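Local coordinates for nitrogenase molybdenum-iron protein alpha chain (Clostridium pasteurianum, PDB 4WES) that forms part of the nitrogenase complex, carrying the iron-molybdenum cofactor and, shared with the beta chain, an [8Fe-7S] cluster for reducing dinitrogen to ammonium, at residues A[65-70]-A[89-94]. Numbering follows the deposited sequence. Where two conformers were deposited one is given.
Sequences PIKDMV and FKSKPE
K67 and P65, in and just before the type I beta turn I66-M69 that leads into parallel-sheet strand 69-74, meet the extended loop 89-94 at three points. At one end P65 lies over a face of the F89 ring in a CH-pi contact: P65 CG sits 3.9 Å from the ring centroid, displaced toward CG and CD2 of F89, while P65 CA approaches CD1 at 3.6 Å. The two side chains cross at about a right angle. The F89 side chain is about 7 Å from the iron-sulfur-molybdenum cluster, and P65 also touches R87, which lines the cluster and homocitrate pockets.

In the middle, a water donates to both P65 O and S91 OG, and the same hydroxyl is hydrogen-bonded to OD1 of N102. K67 CB packs beside S91 CB at 3.9 Å. K67 CG is flanked by both its own N and its own C (chi1 66°), and beyond it the chain is extended, carrying the ammonium past S91 to the far end of the loop. There K67 NZ bonds K92 O at a C=O...N angle of 167° and forms a salt bridge with E94; D243 supplies a second carboxylate to NZ and also accepts from K92 N. Two acidic partners probably favour the charged lysine. E94 crosses K67 at about a right angle, its OE1 2.8 Å from NZ.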
ATOM      1  N   PRO A  65      12.275 -28.027  14.165  1.00  8.92           N
ATOM      2  CA  PRO A  65      13.152 -27.763  13.029  1.00  8.85           C
ATOM      3  C   PRO A  65      13.424 -28.920  12.083  1.00  9.22           C
ATOM      4  O   PRO A  65      13.952 -28.692  11.008  1.00 10.25           O
ATOM      5  CB  PRO A  65      14.434 -27.265  13.676  1.00  8.68           C
ATOM      6  CG  PRO A  65      13.963 -26.679  14.989  1.00  8.57           C
ATOM      7  CD  PRO A  65      12.901 -27.620  15.425  1.00  8.68           C
ATOM      8  N   ILE A  66      13.157 -30.156  12.494  1.00  8.72           N
ATOM      9  CA  ILE A  66      13.382 -31.304  11.586  1.00  8.92           C
ATOM     10  C   ILE A  66      12.351 -31.209  10.465  1.00  9.42           C
ATOM     11  O   ILE A  66      11.160 -31.429  10.670  1.00  9.33           O
ATOM     12  CB  ILE A  66      13.320 -32.648  12.320  1.00  9.25           C
ATOM     13  CG1 ILE A  66      14.335 -32.697  13.452  1.00  9.14           C
ATOM     14  CG2 ILE A  66      13.572 -33.787  11.308  1.00  9.66           C
ATOM     15  CD1 ILE A  66      14.296 -33.964  14.283  1.00 11.33           C
ATOM     16  N   LYS A  67      12.810 -30.871   9.259  1.00  8.16           N
ATOM     17  CA  LYS A  67      11.947 -30.294   8.243  1.00  8.43           C
ATOM     18  C   LYS A  67      11.161 -31.288   7.427  1.00  7.91           C
ATOM     19  O   LYS A  67      10.215 -30.907   6.752  1.00  9.06           O
ATOM     20  CB  LYS A  67      12.796 -29.422   7.315  1.00  8.24           C
ATOM     21  CG  LYS A  67      13.807 -30.218   6.490  1.00  8.89           C
ATOM     22  CD  LYS A  67      14.905 -29.374   5.900  1.00  9.23           C
ATOM     23  CE  LYS A  67      15.987 -30.239   5.319  1.00  9.10           C
ATOM     24  NZ  LYS A  67      17.076 -29.432   4.728  1.00  9.39           N
ATOM     25  N   ASP A  68      11.584 -32.565   7.428  1.00  9.15           N
ATOM     26  CA  ASP A  68      10.895 -33.598   6.623  1.00  8.62           C
ATOM     27  C   ASP A  68      10.162 -34.592   7.516  1.00  9.24           C
ATOM     28  O   ASP A  68       9.719 -35.656   7.040  1.00 10.38           O
ATOM     29  CB  ASP A  68      11.839 -34.287   5.644  1.00  9.25           C
ATOM     30  CG  ASP A  68      13.000 -34.993   6.309  1.00 10.23           C
ATOM     31  OD1 ASP A  68      13.194 -34.877   7.527  1.00 10.01           O
ATOM     32  OD2 ASP A  68      13.719 -35.650   5.556  1.00 13.68           O
ATOM     33  N   MET A  69       9.967 -34.211   8.778  1.00  8.98           N
ATOM     34  CA  MET A  69       9.101 -34.900   9.712  1.00  9.92           C
ATOM     35  C   MET A  69       7.829 -34.095   9.895  1.00  9.70           C
ATOM     36  O   MET A  69       7.926 -32.879  10.067  1.00 12.62           O
ATOM     37  CB  MET A  69       9.893 -35.089  11.020  1.00 12.83           C
ATOM     38  CG  MET A  69       9.229 -35.730  12.207  1.00 13.01           C
ATOM     39  SD  MET A  69      10.517 -36.129  13.412  1.00 12.85           S
ATOM     40  CE  MET A  69       9.411 -36.671  14.740  1.00 13.87           C
ATOM     41  N   VAL A  70       6.660 -34.742   9.839  1.00  9.32           N
ATOM     42  CA  VAL A  70       5.398 -34.036  10.129  1.00  8.84           C
ATOM     43  C   VAL A  70       5.170 -34.047  11.635  1.00  8.84           C
ATOM     44  O   VAL A  70       5.072 -35.089  12.243  1.00  9.96           O
ATOM     45  CB  VAL A  70       4.210 -34.659   9.361  1.00  9.95           C
ATOM     46  CG1 VAL A  70       2.882 -34.152   9.913  1.00 11.12           C
ATOM     47  CG2 VAL A  70       4.330 -34.363   7.890  1.00 10.43           C
ATOM     48  N   PHE A  89      13.610 -20.868  12.890  1.00  7.52           N
ATOM     49  CA  PHE A  89      14.495 -21.860  12.295  1.00  7.93           C
ATOM     50  C   PHE A  89      14.266 -21.874  10.787  1.00  8.01           C
ATOM     51  O   PHE A  89      13.147 -21.999  10.311  1.00  9.21           O
ATOM     52  CB  PHE A  89      14.282 -23.256  12.901  1.00  8.46           C
ATOM     53  CG  PHE A  89      12.851 -23.708  13.076  1.00  7.81           C
ATOM     54  CD1 PHE A  89      12.181 -24.377  12.080  1.00  8.53           C
ATOM     55  CD2 PHE A  89      12.215 -23.481  14.267  1.00  8.16           C
ATOM     56  CE1 PHE A  89      10.874 -24.816  12.265  1.00 10.10           C
ATOM     57  CE2 PHE A  89      10.944 -23.925  14.486  1.00 10.00           C
ATOM     58  CZ  PHE A  89      10.255 -24.581  13.495  1.00  9.69           C
ATOM     59  N   LYS A  90      15.339 -21.752  10.016  1.00  8.18           N
ATOM     60  CA  LYS A  90      15.216 -21.739   8.560  0.53  8.94           C
ATOM     61  C   LYS A  90      15.473 -23.132   7.985  1.00  7.68           C
ATOM     62  O   LYS A  90      16.323 -23.875   8.476  1.00  8.53           O
ATOM     63  CB  LYS A  90      16.137 -20.698   7.930  0.53  9.11           C
ATOM     64  CG  LYS A  90      15.766 -19.243   8.229  0.53  8.97           C
ATOM     65  CD  LYS A  90      16.604 -18.282   7.379  0.53  9.92           C
ATOM     66  CE  LYS A  90      16.185 -16.836   7.577  0.53 11.14           C
ATOM     67  NZ  LYS A  90      16.977 -15.918   6.757  0.53 12.88           N
ATOM     68  N   SER A  91      14.733 -23.451   6.939  1.00  8.25           N
ATOM     69  CA  SER A  91      14.805 -24.763   6.276  1.00  8.41           C
ATOM     70  C   SER A  91      14.748 -24.603   4.784  1.00  8.49           C
ATOM     71  O   SER A  91      14.087 -23.703   4.257  1.00  9.66           O
ATOM     72  CB  SER A  91      13.635 -25.657   6.695  1.00  9.53           C
ATOM     73  OG  SER A  91      13.617 -25.836   8.098  1.00 10.67           O
ATOM     74  N   LYS A  92      15.418 -25.510   4.077  1.00  9.67           N
ATOM     75  CA  LYS A  92      15.276 -25.566   2.646  1.00 10.41           C
ATOM     76  C   LYS A  92      15.178 -27.040   2.217  1.00  9.41           C
ATOM     77  O   LYS A  92      15.655 -27.923   2.928  1.00 10.78           O
ATOM     78  CB  LYS A  92      16.407 -24.856   1.948  1.00 12.84           C
ATOM     79  CG  LYS A  92      17.722 -25.431   2.202  1.00 13.63           C
ATOM     80  CD  LYS A  92      18.882 -24.508   1.700  1.00 16.46           C
ATOM     81  CE  LYS A  92      20.237 -25.077   2.064  1.00 21.04           C
ATOM     82  NZ  LYS A  92      20.442 -26.420   1.441  1.00 32.84           N
ATOM     83  N   PRO A  93      14.556 -27.317   1.072  1.00  9.68           N
ATOM     84  CA  PRO A  93      14.504 -28.698   0.618  1.00 10.94           C
ATOM     85  C   PRO A  93      15.910 -29.292   0.492  1.00 10.69           C
ATOM     86  O   PRO A  93      16.783 -28.694  -0.124  1.00 12.29           O
ATOM     87  CB  PRO A  93      13.861 -28.581  -0.746  1.00 13.44           C
ATOM     88  CG  PRO A  93      13.194 -27.298  -0.772  1.00 15.33           C
ATOM     89  CD  PRO A  93      13.908 -26.392   0.151  1.00 11.47           C
ATOM     90  N   GLU A  94      16.113 -30.466   1.071  1.00 10.45           N
ATOM     91  CA  GLU A  94      17.441 -31.061   1.049  1.00 11.98           C
ATOM     92  C   GLU A  94      17.825 -31.372  -0.399  1.00 12.92           C
ATOM     93  O   GLU A  94      17.026 -31.924  -1.143  1.00 13.86           O
ATOM     94  CB  GLU A  94      17.511 -32.328   1.892  1.00 12.07           C
ATOM     95  CG  GLU A  94      18.929 -32.816   2.189  1.00 13.01           C
ATOM     96  CD  GLU A  94      19.732 -31.937   3.144  1.00 13.35           C
ATOM     97  OE1 GLU A  94      19.156 -31.061   3.819  1.00 12.33           O
ATOM     98  OE2 GLU A  94      20.973 -32.172   3.260  1.00 18.23           O
TER
HETATM   99  O   HOH W   1      15.090 -26.164  10.515  1.00  9.35           O